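Local coordinates for protein beta sliding clamp (Bartonella birtlesii LL-WM9, PDB 6PTR) that probably encircles DNA as a head-to-tail dimeric ring and tethers DNA polymerases and other proteins to it for processive replication, at residues 29-34 against 78-83; 149-154 against 372-377. All coordinates share one frame; numbering follows the deposited sequence.

Contact 1. Residues 29-34 against 78-83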
# COMPACT_ATOMS: atom_id res chain seq x y z
N VAL C 29 8.97 -9.04 16.07
CA VAL C 29 9.46 -10.19 15.32
C VAL C 29 9.86 -9.74 13.92
O VAL C 29 9.11 -9.03 13.23
CB VAL C 29 8.40 -11.29 15.29
CG1 VAL C 29 8.83 -12.41 14.37
CG2 VAL C 29 8.14 -11.79 16.70
N GLU C 30 11.05 -10.14 13.49
CA GLU C 30 11.48 -9.86 12.14
C GLU C 30 10.90 -10.91 11.19
O GLU C 30 10.92 -12.10 11.49
CB GLU C 30 13.01 -9.85 12.05
CG GLU C 30 13.59 -8.90 11.00
CD GLU C 30 13.54 -7.43 11.43
OE1 GLU C 30 13.08 -6.60 10.62
OE2 GLU C 30 13.96 -7.11 12.57
N ARG C 31 10.34 -10.45 10.07
CA ARG C 31 9.82 -11.39 9.08
C ARG C 31 10.95 -12.10 8.35
O ARG C 31 10.83 -13.29 8.04
CB ARG C 31 8.90 -10.67 8.09
CG ARG C 31 7.54 -10.26 8.66
CD ARG C 31 6.63 -9.78 7.55
NE ARG C 31 5.50 -8.99 8.03
CZ ARG C 31 4.30 -9.48 8.30
NH1 ARG C 31 4.06 -10.78 8.15
NH2 ARG C 31 3.33 -8.68 8.74
N ARG C 32 12.05 -11.40 8.10
CA ARG C 32 13.21 -12.02 7.47
C ARG C 32 13.96 -12.97 8.41
O ARG C 32 14.94 -13.59 7.98
CB ARG C 32 14.16 -10.94 6.96
N ASN C 33 13.52 -13.12 9.66
CA ASN C 33 14.22 -13.95 10.63
C ASN C 33 14.14 -15.43 10.25
O ASN C 33 13.12 -15.92 9.77
CB ASN C 33 13.65 -13.76 12.03
CG ASN C 33 14.00 -14.91 12.95
OD1 ASN C 33 15.13 -15.02 13.42
ND2 ASN C 33 13.04 -15.80 13.20
N THR C 34 15.24 -16.15 10.53
CA THR C 34 15.36 -17.56 10.17
C THR C 34 15.52 -18.51 11.36
O THR C 34 15.47 -19.73 11.16
CB THR C 34 16.55 -17.75 9.21
OG1 THR C 34 16.35 -18.93 8.42
CG2 THR C 34 17.86 -17.87 9.99
N PRO C 78 3.88 -19.14 16.61
CA PRO C 78 4.33 -18.21 15.55
C PRO C 78 3.52 -16.92 15.55
O PRO C 78 2.29 -16.95 15.49
CB PRO C 78 4.13 -19.03 14.27
CG PRO C 78 4.32 -20.48 14.75
CD PRO C 78 3.60 -20.49 16.08
N ALA C 79 4.22 -15.78 15.63
CA ALA C 79 3.54 -14.55 16.05
C ALA C 79 2.72 -13.94 14.92
O ALA C 79 1.60 -13.47 15.17
CB ALA C 79 4.55 -13.54 16.59
N TYR C 80 3.24 -13.91 13.69
CA TYR C 80 2.46 -13.30 12.62
C TYR C 80 1.25 -14.16 12.28
O TYR C 80 0.17 -13.63 12.00
CB TYR C 80 3.34 -13.05 11.40
CG TYR C 80 4.20 -11.82 11.62
CD1 TYR C 80 3.68 -10.54 11.43
CD2 TYR C 80 5.52 -11.93 12.03
CE1 TYR C 80 4.46 -9.42 11.65
CE2 TYR C 80 6.31 -10.82 12.23
CZ TYR C 80 5.77 -9.56 12.05
OH TYR C 80 6.55 -8.44 12.27
N LEU C 81 1.41 -15.48 12.31
CA LEU C 81 0.27 -16.38 12.09
C LEU C 81 -0.79 -16.19 13.17
O LEU C 81 -1.99 -16.10 12.87
CB LEU C 81 0.73 -17.84 12.08
CG LEU C 81 -0.38 -18.89 11.97
CD1 LEU C 81 -1.24 -18.65 10.70
CD2 LEU C 81 0.22 -20.29 11.94
N LEU C 82 -0.38 -16.16 14.43
CA LEU C 82 -1.36 -15.96 15.49
C LEU C 82 -2.07 -14.63 15.32
O LEU C 82 -3.29 -14.56 15.46
CB LEU C 82 -0.69 -16.02 16.86
CG LEU C 82 -1.62 -15.83 18.05
CD1 LEU C 82 -2.71 -16.93 18.09
CD2 LEU C 82 -0.80 -15.84 19.32
N TYR C 83 -1.32 -13.56 15.01
CA TYR C 83 -1.95 -12.26 14.78
C TYR C 83 -2.95 -12.31 13.63
O TYR C 83 -4.07 -11.80 13.75
CB TYR C 83 -0.88 -11.19 14.49
CG TYR C 83 -1.45 -9.79 14.46
CD1 TYR C 83 -1.80 -9.16 15.63
CD2 TYR C 83 -1.66 -9.12 13.25
CE1 TYR C 83 -2.34 -7.88 15.63
CE2 TYR C 83 -2.19 -7.83 13.23
CZ TYR C 83 -2.53 -7.22 14.43
OH TYR C 83 -3.07 -5.94 14.46

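Contact 2. Residues 149-154 against 372-377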
# COMPACT_ATOMS: atom_id res chain seq x y z
N LEU C 149 10.88 12.25 21.05
CA LEU C 149 11.13 11.33 19.95
C LEU C 149 10.58 11.88 18.64
O LEU C 149 11.19 11.69 17.57
CB LEU C 149 10.51 9.97 20.26
CG LEU C 149 11.14 9.27 21.46
CD1 LEU C 149 10.38 8.02 21.85
CD2 LEU C 149 12.61 8.94 21.21
N ASP C 150 9.43 12.56 18.68
CA ASP C 150 8.88 13.19 17.48
C ASP C 150 9.82 14.24 16.90
O ASP C 150 9.86 14.43 15.68
CB ASP C 150 7.54 13.86 17.78
CG ASP C 150 6.38 12.88 17.79
OD1 ASP C 150 6.50 11.78 17.22
OD2 ASP C 150 5.33 13.25 18.37
N CYS C 151 10.56 14.95 17.76
CA CYS C 151 11.50 15.94 17.24
C CYS C 151 12.72 15.34 16.55
O CYS C 151 13.38 16.03 15.77
CB CYS C 151 11.99 16.86 18.36
SG CYS C 151 10.78 17.99 19.05
N THR C 152 13.06 14.07 16.83
CA THR C 152 14.36 13.54 16.46
C THR C 152 14.33 12.28 15.61
O THR C 152 15.31 12.03 14.89
CB THR C 152 15.20 13.26 17.72
OG1 THR C 152 14.43 12.48 18.65
CG2 THR C 152 15.58 14.58 18.40
N GLN C 153 13.27 11.48 15.67
CA GLN C 153 13.28 10.18 14.98
C GLN C 153 13.57 10.31 13.48
O GLN C 153 14.30 9.49 12.91
CB GLN C 153 11.95 9.47 15.20
CG GLN C 153 11.89 8.14 14.54
CD GLN C 153 10.53 7.53 14.71
OE1 GLN C 153 9.55 8.24 14.95
NE2 GLN C 153 10.44 6.21 14.58
N PHE C 154 12.97 11.30 12.82
CA PHE C 154 13.11 11.38 11.37
C PHE C 154 14.55 11.55 10.93
O PHE C 154 14.88 11.20 9.78
CB PHE C 154 12.28 12.54 10.81
CG PHE C 154 12.95 13.87 10.97
CD1 PHE C 154 13.01 14.48 12.23
CD2 PHE C 154 13.55 14.49 9.89
CE1 PHE C 154 13.65 15.71 12.39
CE2 PHE C 154 14.18 15.70 10.04
CZ PHE C 154 14.25 16.31 11.28
N VAL C 372 13.86 23.23 20.40
CA VAL C 372 14.13 22.32 19.28
C VAL C 372 14.86 23.09 18.19
O VAL C 372 14.44 24.19 17.82
CB VAL C 372 12.81 21.74 18.72
CG1 VAL C 372 13.08 20.75 17.60
CG2 VAL C 372 11.98 21.10 19.82
N LEU C 373 15.90 22.49 17.62
CA LEU C 373 16.50 23.09 16.44
C LEU C 373 16.87 22.00 15.46
O LEU C 373 17.08 20.84 15.83
CB LEU C 373 17.73 23.94 16.77
CG LEU C 373 18.94 23.29 17.47
CD1 LEU C 373 19.91 22.66 16.45
CD2 LEU C 373 19.66 24.31 18.37
N TYR C 374 16.97 22.38 14.19
CA TYR C 374 17.40 21.47 13.16
C TYR C 374 18.58 22.08 12.42
O TYR C 374 18.70 23.31 12.31
CB TYR C 374 16.26 21.17 12.18
CG TYR C 374 15.07 20.64 12.92
CD1 TYR C 374 15.04 19.31 13.34
CD2 TYR C 374 14.01 21.48 13.26
CE1 TYR C 374 13.98 18.82 14.04
CE2 TYR C 374 12.91 20.98 13.98
CZ TYR C 374 12.92 19.65 14.37
OH TYR C 374 11.86 19.16 15.08
N VAL C 375 19.46 21.22 11.94
CA VAL C 375 20.58 21.64 11.12
C VAL C 375 20.52 20.87 9.80
O VAL C 375 20.24 19.67 9.78
CB VAL C 375 21.92 21.41 11.84
CG1 VAL C 375 23.08 21.95 10.99
CG2 VAL C 375 21.92 22.05 13.20
N LEU C 376 20.78 21.57 8.70
CA LEU C 376 20.76 20.90 7.40
C LEU C 376 21.97 21.34 6.59
O LEU C 376 22.20 22.54 6.40
CB LEU C 376 19.47 21.21 6.65
CG LEU C 376 19.36 20.55 5.27
CD1 LEU C 376 19.34 19.04 5.42
CD2 LEU C 376 18.10 21.06 4.58
N MET C 377 22.74 20.35 6.09
CA MET C 377 23.89 20.66 5.25
C MET C 377 23.42 21.00 3.83
O MET C 377 22.55 20.33 3.30
CB MET C 377 24.85 19.47 5.19
CG MET C 377 26.28 19.84 4.69
SD MET C 377 27.07 20.97 5.85
CE MET C 377 28.60 21.28 4.99

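Contact 1. Residues 29-34 against 78-83
Tyr80, in the first turn of helix 79-88, reaches across to the loop 29-34, where its ring is shared between Arg31 over one face and Val29 at the outer edge and tip. With CG anti to its carbonyl carbon (chi1 -77°), the ring leaves the helix toward both. Near its base, CB and CG come close to Arg31 NH1. Farther out, the guanidinium lies above CD1 and CE1, with Arg31 NH2 3.2 Å from Tyr80 CE1, and Arg31 CG lies above the CE2 and CZ side. Val29 CG1 packs 3.7 Å from Tyr80 CE2. At the tip, Tyr80 OH donates a 2.8 Å hydrogen bond to Val29 O, with a C=O...donor angle of 150°.

Arginine suits the exposed side because its long chain covers the ring with both methylene and cation: CG makes a CH-pi contact, CZ an off-centre cation-pi contact 3.8 Å from the Tyr80 ring centroid, the planes 35° apart. On the buried side, Val29 CG2 rests 4.0 Å from Ala79 CB, whose small methyl lets loop and helix draw close. Helix 79-88 packs on strand 40-46 and helix 15-26, and the loop following helix 15-26 is pinned to its first turn by Tyr80 and Ala79.

Contact 2. Residues 149-154 against 372-377
Cys151, near the end of helix 142-152, opens the contact by directing its side chain at strand 372-376. Its SG lies anti to the carbonyl carbon (chi1 -70°) and presses against Val372, 3.4 Å from CG2 and 3.9 Å from CG1. A small, weakly polar thiol fits this buried place, and the branched valine offers it two methyls. The carbonyl of the same cysteine meets the next inward-facing residue of the strand: Cys151 O lies at the edge of the Tyr374 ring, 3.3 Å from CE1.

Three residues later, Phe154 points toward the strand. Its CE1 approaches Tyr374 CE1 at 3.5 Å, and its CZ is 3.7 Å from Tyr374 CD1. The planes are inclined at 64°, an oblique pair, with Tyr374 CE1 near the plane of the Phe154 ring at its edge.

Strand 372-376 lies beside strand 189-196 in an antiparallel sheet running across the central and C-terminal domains, so helix 142-152 packs on the sheet that joins them. No hydrogen bond links the two segments. Gln345 NE2, from helix 336-345, instead bonds both Tyr374 OH and Asp150 O, tying the two sides together indirectly. The direct contact thus rests on van der Waals packing.

Overall arrangement
The two contacts lie in series along the chain, their centres about 32 Å apart, and share no helix or strand. Contact 1 stays within the N-terminal domain and is partly buried, whereas contact 2 is buried and joins the central and C-terminal domains. The chemistry follows: near the surface a charged group and a direct hydrogen bond accompany apolar packing, while in the interior thiol, methyl and aromatic groups meet with no direct hydrogen bond. Each contact includes a tyrosine, used as donor and cation-pi platform in one and as packing surface in the other. Leu81, beside contact 1 on helix 79-88, packs on Thr287 of the second subunit; Val375 and Met377, farther along segment 372-377 than the residues that make contact 2, touch the bound peptide.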